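Long-range contacts in immunoreactive 84kD antigen PG93 (Porphyromonas gingivalis, PDB 5M11), which serves as an essential surface component of the bacterial type-IX secretion system and binds zinc and calcium ions: residues D315-R320 with D372-A377; L326-G331 with M343-D348. All blocks are in the same frame, centred on the assembly; numbering follows the deposited sequence.

Interaction 1 (D315-R320 with D372-A377); sequences DFYEMR and DAIDIA. With ZN (zinc ion), chain F; ZN (zinc ion), chain H.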
loop_
_atom_site.group_PDB
_atom_site.type_symbol
_atom_site.label_atom_id
_atom_site.label_comp_id
_atom_site.label_asym_id
_atom_site.label_seq_id
_atom_site.Cartn_x
_atom_site.Cartn_y
_atom_site.Cartn_z
ATOM N N ASP A 315 -2.847 2.048 -4.780
ATOM C CA ASP A 315 -2.040 1.511 -5.885
ATOM C C ASP A 315 -1.051 2.551 -6.447
ATOM O O ASP A 315 -1.449 3.549 -7.028
ATOM C CB ASP A 315 -2.941 0.957 -7.003
ATOM C CG ASP A 315 -4.023 -0.032 -6.597
ATOM O OD1 ASP A 315 -4.310 -0.146 -5.386
ATOM O OD2 ASP A 315 -4.628 -0.644 -7.494
ATOM N N PHE A 316 0.249 2.308 -6.256
ATOM C CA PHE A 316 1.298 3.224 -6.692
ATOM C C PHE A 316 2.272 2.459 -7.588
ATOM O O PHE A 316 3.405 2.150 -7.201
ATOM C CB PHE A 316 1.971 3.912 -5.477
ATOM C CG PHE A 316 0.967 4.744 -4.702
ATOM C CD1 PHE A 316 0.868 6.115 -4.914
ATOM C CD2 PHE A 316 0.052 4.139 -3.833
ATOM C CE1 PHE A 316 -0.118 6.866 -4.268
ATOM C CE2 PHE A 316 -0.951 4.884 -3.217
ATOM C CZ PHE A 316 -1.022 6.243 -3.427
ATOM N N TYR A 317 1.770 2.113 -8.795
ATOM C CA TYR A 317 2.498 1.422 -9.847
ATOM C C TYR A 317 3.638 2.330 -10.292
ATOM O O TYR A 317 4.787 1.891 -10.393
ATOM C CB TYR A 317 1.548 1.072 -11.020
ATOM C CG TYR A 317 2.264 0.404 -12.172
ATOM C CD1 TYR A 317 2.474 -0.971 -12.185
ATOM C CD2 TYR A 317 2.810 1.160 -13.211
ATOM C CE1 TYR A 317 3.198 -1.583 -13.206
ATOM C CE2 TYR A 317 3.561 0.563 -14.221
ATOM C CZ TYR A 317 3.740 -0.814 -14.223
ATOM O OH TYR A 317 4.453 -1.422 -15.235
ATOM N N GLU A 318 3.305 3.595 -10.568
ATOM C CA GLU A 318 4.269 4.599 -10.976
ATOM C C GLU A 318 3.935 5.897 -10.240
ATOM O O GLU A 318 2.763 6.196 -10.022
ATOM C CB GLU A 318 4.317 4.764 -12.518
ATOM C CG GLU A 318 5.275 5.838 -13.059
ATOM C CD GLU A 318 6.774 5.602 -13.240
ATOM O OE1 GLU A 318 7.288 4.527 -12.850
ATOM O OE2 GLU A 318 7.444 6.528 -13.757
ATOM N N MET A 319 4.984 6.597 -9.777
ATOM C CA MET A 319 4.936 7.871 -9.072
ATOM C C MET A 319 6.017 8.806 -9.575
ATOM O O MET A 319 7.107 8.350 -9.911
ATOM C CB MET A 319 5.155 7.706 -7.563
ATOM C CG MET A 319 4.155 6.904 -6.808
ATOM S SD MET A 319 4.459 7.301 -5.064
ATOM C CE MET A 319 5.995 6.490 -4.757
ATOM N N ARG A 320 5.763 10.114 -9.525
ATOM C CA ARG A 320 6.707 11.170 -9.897
ATOM C C ARG A 320 6.533 12.314 -8.900
ATOM O O ARG A 320 5.420 12.518 -8.427
ATOM C CB ARG A 320 6.447 11.670 -11.356
ATOM C CG ARG A 320 6.741 10.695 -12.524
ATOM C CD ARG A 320 8.228 10.428 -12.794
ATOM N NE ARG A 320 9.012 11.667 -12.914
ATOM C CZ ARG A 320 10.344 11.750 -12.892
ATOM N NH1 ARG A 320 11.088 10.654 -12.761
ATOM N NH2 ARG A 320 10.943 12.929 -13.009
ATOM N N ASP A 372 -6.127 1.081 -16.844
ATOM C CA ASP A 372 -4.707 0.797 -16.722
ATOM C C ASP A 372 -3.856 2.005 -17.062
ATOM O O ASP A 372 -3.061 1.962 -18.005
ATOM C CB ASP A 372 -4.298 -0.420 -17.578
ATOM C CG ASP A 372 -5.317 -1.542 -17.606
ATOM O OD1 ASP A 372 -5.501 -2.204 -16.556
ATOM O OD2 ASP A 372 -5.936 -1.753 -18.676
ATOM N N ALA A 373 -4.027 3.089 -16.285
ATOM C CA ALA A 373 -3.187 4.281 -16.376
ATOM C C ALA A 373 -1.837 3.885 -15.773
ATOM O O ALA A 373 -1.787 3.514 -14.601
ATOM C CB ALA A 373 -3.833 5.435 -15.623
ATOM N N ILE A 374 -0.773 3.840 -16.582
ATOM C CA ILE A 374 0.503 3.300 -16.101
ATOM C C ILE A 374 1.713 4.282 -16.097
ATOM O O ILE A 374 2.766 3.905 -15.554
ATOM C CB ILE A 374 0.870 2.029 -16.907
ATOM C CG1 ILE A 374 0.702 2.253 -18.415
ATOM C CG2 ILE A 374 0.068 0.830 -16.425
ATOM C CD1 ILE A 374 1.661 1.603 -19.156
ATOM N N ASP A 375 1.598 5.488 -16.697
ATOM C CA ASP A 375 2.706 6.450 -16.669
ATOM C C ASP A 375 2.205 7.904 -16.695
ATOM O O ASP A 375 1.172 8.222 -17.288
ATOM C CB ASP A 375 3.739 6.211 -17.800
ATOM C CG ASP A 375 5.211 6.484 -17.446
ATOM O OD1 ASP A 375 5.475 7.224 -16.460
ATOM O OD2 ASP A 375 6.096 5.989 -18.174
ATOM N N ILE A 376 2.952 8.768 -16.001
ATOM C CA ILE A 376 2.712 10.199 -15.890
ATOM C C ILE A 376 3.900 10.944 -16.483
ATOM O O ILE A 376 5.039 10.448 -16.447
ATOM C CB ILE A 376 2.469 10.642 -14.413
ATOM C CG1 ILE A 376 1.665 9.588 -13.578
ATOM C CG2 ILE A 376 1.824 12.045 -14.337
ATOM C CD1 ILE A 376 0.128 9.475 -13.849
ATOM N N ALA A 377 3.621 12.132 -17.048
ATOM C CA ALA A 377 4.608 13.072 -17.567
ATOM C C ALA A 377 4.100 14.455 -17.262
ATOM O O ALA A 377 3.035 14.822 -17.738
ATOM C CB ALA A 377 4.847 12.869 -19.056
HETATM ZN ZN ZN F . 9.005 5.673 -11.740
HETATM ZN ZN ZN H . -6.280 -1.935 -7.605
HETATM O O HOH W 1 9.745 3.492 -12.130
#

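Interaction 2 (L326-G331 with M343-D348); sequences LYAASG and MVKLYD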
loop_
_atom_site.group_PDB
_atom_site.type_symbol
_atom_site.label_atom_id
_atom_site.label_comp_id
_atom_site.label_asym_id
_atom_site.label_seq_id
_atom_site.Cartn_x
_atom_site.Cartn_y
_atom_site.Cartn_z
ATOM N N LEU A 326 2.874 15.323 -5.793
ATOM C CA LEU A 326 3.105 13.920 -6.112
ATOM C C LEU A 326 2.120 13.550 -7.206
ATOM O O LEU A 326 0.969 13.963 -7.146
ATOM C CB LEU A 326 2.943 13.032 -4.859
ATOM C CG LEU A 326 3.129 11.511 -5.013
ATOM C CD1 LEU A 326 4.580 11.116 -4.936
ATOM C CD2 LEU A 326 2.361 10.767 -3.944
ATOM N N TYR A 327 2.580 12.828 -8.221
ATOM C CA TYR A 327 1.770 12.347 -9.333
ATOM C C TYR A 327 1.863 10.834 -9.301
ATOM O O TYR A 327 2.964 10.299 -9.279
ATOM C CB TYR A 327 2.252 12.941 -10.685
ATOM C CG TYR A 327 2.197 14.456 -10.783
ATOM C CD1 TYR A 327 1.204 15.091 -11.521
ATOM C CD2 TYR A 327 3.155 15.252 -10.155
ATOM C CE1 TYR A 327 1.153 16.480 -11.617
ATOM C CE2 TYR A 327 3.111 16.643 -10.243
ATOM C CZ TYR A 327 2.107 17.250 -10.976
ATOM O OH TYR A 327 2.073 18.617 -11.059
ATOM N N ALA A 328 0.727 10.149 -9.201
ATOM C CA ALA A 328 0.705 8.694 -9.129
ATOM C C ALA A 328 -0.334 8.069 -10.057
ATOM O O ALA A 328 -1.439 8.602 -10.229
ATOM C CB ALA A 328 0.445 8.258 -7.709
ATOM N N ALA A 329 0.049 6.924 -10.646
ATOM C CA ALA A 329 -0.744 6.092 -11.554
ATOM C C ALA A 329 -0.953 4.749 -10.900
ATOM O O ALA A 329 0.010 4.128 -10.442
ATOM C CB ALA A 329 -0.033 5.934 -12.897
ATOM N N SER A 330 -2.193 4.304 -10.824
ATOM C CA SER A 330 -2.475 3.056 -10.143
ATOM C C SER A 330 -2.446 1.849 -11.085
ATOM O O SER A 330 -1.839 0.842 -10.720
ATOM C CB SER A 330 -3.809 3.145 -9.407
ATOM O OG SER A 330 -4.915 3.264 -10.282
ATOM N N GLY A 331 -3.099 1.978 -12.259
ATOM C CA GLY A 331 -3.291 0.969 -13.309
ATOM C C GLY A 331 -2.190 -0.051 -13.491
ATOM O O GLY A 331 -1.012 0.290 -13.384
ATOM N N MET A 343 -6.943 5.448 -12.723
ATOM C CA MET A 343 -6.873 6.300 -11.543
ATOM C C MET A 343 -5.569 7.109 -11.530
ATOM O O MET A 343 -4.462 6.559 -11.619
ATOM C CB MET A 343 -7.031 5.453 -10.258
ATOM C CG MET A 343 -6.862 6.207 -8.957
ATOM S SD MET A 343 -8.267 7.224 -8.446
ATOM C CE MET A 343 -9.473 5.952 -7.982
ATOM N N VAL A 344 -5.717 8.430 -11.427
ATOM C CA VAL A 344 -4.592 9.348 -11.342
ATOM C C VAL A 344 -4.745 10.057 -9.987
ATOM O O VAL A 344 -5.830 10.535 -9.646
ATOM C CB VAL A 344 -4.493 10.314 -12.557
ATOM C CG1 VAL A 344 -3.298 11.240 -12.425
ATOM C CG2 VAL A 344 -4.409 9.548 -13.873
ATOM N N LYS A 345 -3.679 10.057 -9.192
ATOM C CA LYS A 345 -3.724 10.665 -7.880
ATOM C C LYS A 345 -2.667 11.736 -7.755
ATOM O O LYS A 345 -1.501 11.488 -8.071
ATOM C CB LYS A 345 -3.527 9.601 -6.812
ATOM C CG LYS A 345 -4.721 8.700 -6.649
ATOM C CD LYS A 345 -4.378 7.391 -5.987
ATOM C CE LYS A 345 -3.504 6.518 -6.844
ATOM N NZ LYS A 345 -3.020 5.378 -6.063
ATOM N N LEU A 346 -3.076 12.934 -7.298
ATOM C CA LEU A 346 -2.187 14.071 -7.067
ATOM C C LEU A 346 -2.287 14.488 -5.619
ATOM O O LEU A 346 -3.407 14.654 -5.114
ATOM C CB LEU A 346 -2.495 15.271 -7.973
ATOM C CG LEU A 346 -2.742 15.091 -9.473
ATOM C CD1 LEU A 346 -2.563 16.404 -10.161
ATOM C CD2 LEU A 346 -1.803 14.078 -10.131
ATOM N N TYR A 347 -1.127 14.635 -4.939
ATOM C CA TYR A 347 -1.069 15.022 -3.527
ATOM C C TYR A 347 -0.328 16.350 -3.366
ATOM O O TYR A 347 0.821 16.497 -3.768
ATOM C CB TYR A 347 -0.447 13.912 -2.670
ATOM C CG TYR A 347 -0.525 14.161 -1.176
ATOM C CD1 TYR A 347 -1.752 14.320 -0.537
ATOM C CD2 TYR A 347 0.625 14.177 -0.390
ATOM C CE1 TYR A 347 -1.828 14.539 0.836
ATOM C CE2 TYR A 347 0.557 14.366 0.987
ATOM C CZ TYR A 347 -0.672 14.556 1.596
ATOM O OH TYR A 347 -0.738 14.741 2.957
ATOM N N ASP A 348 -1.037 17.322 -2.811
ATOM C CA ASP A 348 -0.657 18.710 -2.564
ATOM C C ASP A 348 0.403 18.871 -1.471
ATOM O O ASP A 348 1.126 19.874 -1.450
ATOM C CB ASP A 348 -1.931 19.455 -2.116
ATOM C CG ASP A 348 -1.897 20.958 -2.253
ATOM O OD1 ASP A 348 -1.479 21.456 -3.336
ATOM O OD2 ASP A 348 -2.370 21.644 -1.322
#

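Interaction 1 (D315-R320 with D372-A377)
Tyr317 and Ile374 make the apolar part of this contact. Their side chains lie alongside each other and point the same way. Tyr317 CG is anti to the backbone N (chi1 177°), which brings the ring atom CE2 to 4.1 Å from Ile374 CB. The methyl CG2 of Ile374 lies over one face of the ring. Tyr317 CD2 also rests 3.6 Å from Ile374 O.

Glu318 follows with its CB against the same carbonyl. Its chain bends at chi2 (82°), and the carboxylate runs beside that of Asp375. Glu318 OE2 and Asp375 OD1 are 3.4 Å apart. Both are acceptors, so like charges meet here without a bond. The two carboxylate planes stand 78° apart. Zinc probably offsets the repulsion: Glu318 OE1 binds one ion at 2.3 Å, and a water is a further ligand. Asp592, its side chain about 5 Å from that of Glu318, belongs to the same zinc site. Asp375 OD1 also takes a weak hydrogen bond from Ile376 N. A second zinc is held by Asp315 OD2 at 2.1 Å, together with His340.

No hydrogen bond joins the two segments. Each segment has a classic beta bulge against the next strand of its own sheet: Tyr317 and Glu318 face Ala329, and Ile374 and Asp375 face Gly389. Tyr317 OH is bonded outside the pair, to Lys425 NZ.

Strands 318-320 and 373-377 run nearly parallel, 6.8 Å apart at closest approach. They belong to two separate four-stranded antiparallel sheets and are first in each. The side chain of Ile376 sets out toward 318-320 and packs on Tyr327 and Ala329 of strand 325-329. On the far side of 372-377, Ala377 meets Ile427 of strand 422-429, the first strand of the next sheet.

Interaction 2 (L326-G331 with M343-D348)
Five backbone hydrogen bonds join these segments as antiparallel strands. Leu326 and Tyr347 form a hydrogen-bonded pair: Leu326 N reaches Tyr347 O at 3.1 Å, and the return bond from Tyr347 N to Leu326 O is equally long. Both donors meet a lone pair in the carbonyl plane. Ala328 and Lys345 make the second such pair. Ala328 N lies 2.8 Å from Lys345 O, nearly along the C=O axis, and Lys345 N lies 2.9 Å from Ala328 O. Ser330 N to Met343 O, at 3.3 Å, continues the ladder beyond the strand end.

The apolar contacts fall on both faces. Tyr327 and Leu346, a non-hydrogen-bonded pair, cross obliquely, with Leu346 CD2 3.5 Å from Tyr327 CD1. Both CG atoms are anti to their own carbonyl carbon (chi1 -60° and -46°), and the end of Leu346 comes nearer to strand 326-329. Ala329 and Val344 share this face, where Ile376 packs on both. On the other face Leu326 CB meets Tyr347 CB at 4.1 Å, and the small Ala328 lies beside the Lys345 stem.

Polar ends find partners outside the two strands. Tyr327 OH bonds to Pro383 O. Lys345, bent at chi3, carries NZ past Ser330 to a salt bridge with Asp313 and a hydrogen bond to Asp315 O.

These are the two middle strands of a four-stranded antiparallel meander, 318-322, 325-329, 343-347 and 352-356, the form of a beta-propeller blade.

The two interactions have centres about 7 Å apart and meet in one sheet, to which interaction 1 contributes strand 318-322. That strand is the edge neighbour of strand 325-329 of interaction 2, joined by a probable hydrogen bond from Arg320 N to Tyr327 O, 2.8 Å. Lys345 NZ and Asp315 O, 2.6 Å apart, make a probable hydrogen bond, which ties strand 343-347 to the residue whose side chain binds zinc. Ser330 CB packs 3.4 Å from Asp315 CB, and the Ser330 side chain is about 6 Å from a bound zinc. Interaction 2 thus builds one sheet internally. Interaction 1 sets that sheet against the next one, as expected of adjoining beta-propeller blades.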